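Local coordinates for tudor and KH domain-containing protein homolog (Drosophila melanogaster, PDB 5YGB), which acts in the piRNA pathway, where its Tudor domain binds the N-terminus of Piwi and it likely recruits Piwi proteins to the biogenesis machinery in the nuage, at residues 13-18 / 145-150. The protein carries 1 engineered substitution. Sequence-based numbering, arbitrary orientation.
Sequences ASPTKF and SSIAKF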
loop_
_atom_site.group_PDB
_atom_site.type_symbol
_atom_site.label_atom_id
_atom_site.label_comp_id
_atom_site.label_asym_id
_atom_site.label_seq_id
_atom_site.Cartn_x
_atom_site.Cartn_y
_atom_site.Cartn_z
ATOM N N ALA A 13 1.342 7.903 1.301
ATOM C CA ALA A 13 1.979 8.611 2.415
ATOM C C ALA A 13 2.343 10.033 1.979
ATOM O O ALA A 13 2.079 11.001 2.691
ATOM C CB ALA A 13 3.203 7.871 2.892
ATOM N N SER A 14 2.952 10.152 0.802
ATOM C CA SER A 14 3.322 11.455 0.255
ATOM C C SER A 14 3.535 11.307 -1.249
ATOM O O SER A 14 3.483 10.189 -1.753
ATOM C CB SER A 14 4.592 11.986 0.939
ATOM O OG SER A 14 5.751 11.485 0.297
ATOM N N PRO A 15 3.774 12.422 -1.971
ATOM C CA PRO A 15 4.075 12.260 -3.404
ATOM C C PRO A 15 5.326 11.428 -3.671
ATOM O O PRO A 15 5.475 10.924 -4.782
ATOM C CB PRO A 15 4.277 13.704 -3.890
ATOM C CG PRO A 15 3.478 14.538 -2.930
ATOM C CD PRO A 15 3.650 13.849 -1.601
ATOM N N THR A 16 6.207 11.283 -2.684
ATOM C CA THR A 16 7.390 10.453 -2.884
ATOM C C THR A 16 7.325 9.137 -2.103
ATOM O O THR A 16 8.321 8.426 -1.978
ATOM C CB THR A 16 8.694 11.233 -2.551
ATOM O OG1 THR A 16 8.562 11.913 -1.298
ATOM C CG2 THR A 16 8.970 12.258 -3.639
ATOM N N LYS A 17 6.129 8.791 -1.632
ATOM C CA LYS A 17 5.896 7.473 -1.057
ATOM C C LYS A 17 4.422 7.102 -1.188
ATOM O O LYS A 17 3.591 7.531 -0.400
ATOM C CB LYS A 17 6.336 7.424 0.409
ATOM C CG LYS A 17 6.228 6.031 1.021
ATOM C CD LYS A 17 6.734 6.010 2.460
ATOM C CE LYS A 17 6.794 4.590 2.989
ATOM N NZ LYS A 17 7.360 4.531 4.368
ATOM N N PHE A 18 4.104 6.325 -2.215
ATOM C CA PHE A 18 2.736 5.874 -2.420
ATOM C C PHE A 18 2.768 4.502 -3.076
ATOM O O PHE A 18 3.831 4.006 -3.445
ATOM C CB PHE A 18 1.926 6.890 -3.253
ATOM C CG PHE A 18 2.468 7.139 -4.643
ATOM C CD1 PHE A 18 3.417 8.128 -4.873
ATOM C CD2 PHE A 18 2.020 6.387 -5.718
ATOM C CE1 PHE A 18 3.908 8.348 -6.144
ATOM C CE2 PHE A 18 2.505 6.620 -6.996
ATOM C CZ PHE A 18 3.447 7.606 -7.200
ATOM N N SER A 145 -0.648 20.315 2.624
ATOM C CA SER A 145 -1.415 20.747 1.459
ATOM C C SER A 145 -0.934 20.057 0.181
ATOM O O SER A 145 -1.718 19.827 -0.741
ATOM C CB SER A 145 -1.339 22.266 1.287
ATOM O OG SER A 145 0.007 22.705 1.228
ATOM N N SER A 146 0.356 19.734 0.123
ATOM C CA SER A 146 0.907 19.034 -1.040
ATOM C C SER A 146 0.459 17.581 -1.038
ATOM O O SER A 146 0.113 17.024 -2.085
ATOM C CB SER A 146 2.432 19.104 -1.061
ATOM O OG SER A 146 2.881 20.425 -1.328
ATOM N N ILE A 147 0.481 16.959 0.136
ATOM C CA ILE A 147 0.014 15.587 0.270
ATOM C C ILE A 147 -1.460 15.512 -0.106
ATOM O O ILE A 147 -1.862 14.624 -0.858
ATOM C CB ILE A 147 0.241 15.057 1.699
ATOM C CG1 ILE A 147 1.734 15.066 2.032
ATOM C CG2 ILE A 147 -0.335 13.654 1.842
ATOM C CD1 ILE A 147 2.050 14.732 3.477
ATOM N N ALA A 148 -2.256 16.453 0.390
ATOM C CA ALA A 148 -3.681 16.495 0.073
ATOM C C ALA A 148 -3.932 16.670 -1.423
ATOM O O ALA A 148 -4.791 15.995 -1.997
ATOM C CB ALA A 148 -4.364 17.613 0.864
ATOM N N LYS A 149 -3.183 17.563 -2.061
ATOM C CA LYS A 149 -3.357 17.778 -3.489
ATOM C C LYS A 149 -3.042 16.497 -4.262
ATOM O O LYS A 149 -3.751 16.148 -5.203
ATOM C CB LYS A 149 -2.475 18.929 -3.980
ATOM C CG LYS A 149 -2.614 19.228 -5.465
ATOM C CD LYS A 149 -4.027 19.647 -5.826
ATOM C CE LYS A 149 -4.129 20.046 -7.292
ATOM N NZ LYS A 149 -5.450 20.657 -7.624
ATOM N N PHE A 150 -1.988 15.799 -3.855
ATOM C CA PHE A 150 -1.632 14.552 -4.519
ATOM C C PHE A 150 -2.715 13.479 -4.303
ATOM O O PHE A 150 -3.059 12.733 -5.224
ATOM C CB PHE A 150 -0.261 14.064 -4.030
ATOM C CG PHE A 150 0.230 12.837 -4.735
ATOM C CD1 PHE A 150 0.662 12.907 -6.052
ATOM C CD2 PHE A 150 0.244 11.610 -4.091
ATOM C CE1 PHE A 150 1.123 11.771 -6.718
ATOM C CE2 PHE A 150 0.690 10.462 -4.754
ATOM C CZ PHE A 150 1.136 10.546 -6.072
#
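F150 of helix 144-154 reaches P15 with one ring face and F18 with its CZ and CE2 end, so that one aromatic side chain joins the helix to the turn between strands 5-12 and 17-22. Its CG lies anti to the backbone N (chi1 -176°), beside the carbonyl carbon. P15 CA sits over the centre of the ring face, 4.0 Å from the centroid, in a CH-pi contact, while P15 CG packs on F150 CB at 3.9 Å. Farther out, F150 CZ lies over a face of the F18 ring near its rim, 3.5 Å from F18 CD1, with the two planes oblique at 53°. L128, L194, I205 and M209 also touch F150, so the tight part of the contact belongs to the hydrophobic core. Both strands belong to a mixed five-stranded sheet of order 1-2-3-5-4, consistent with the staphylococcal-nuclease-like, OB-type half of an extended Tudor domain. The turn, type I from S14 to K17, carries a classic bulge at A13 and S14 and an ST turn in which S14 OG accepts from T16 N (3.0 Å). An alanine at F150 would probably leave P15 CA and the F18 face without their aromatic partner and open a gap between turn and helix. Packing is looser toward exposed A13, where I147 CG2 stands 3.7 Å from A13 O and I147 CG1 approaches P15 CD no closer than 4.3 Å.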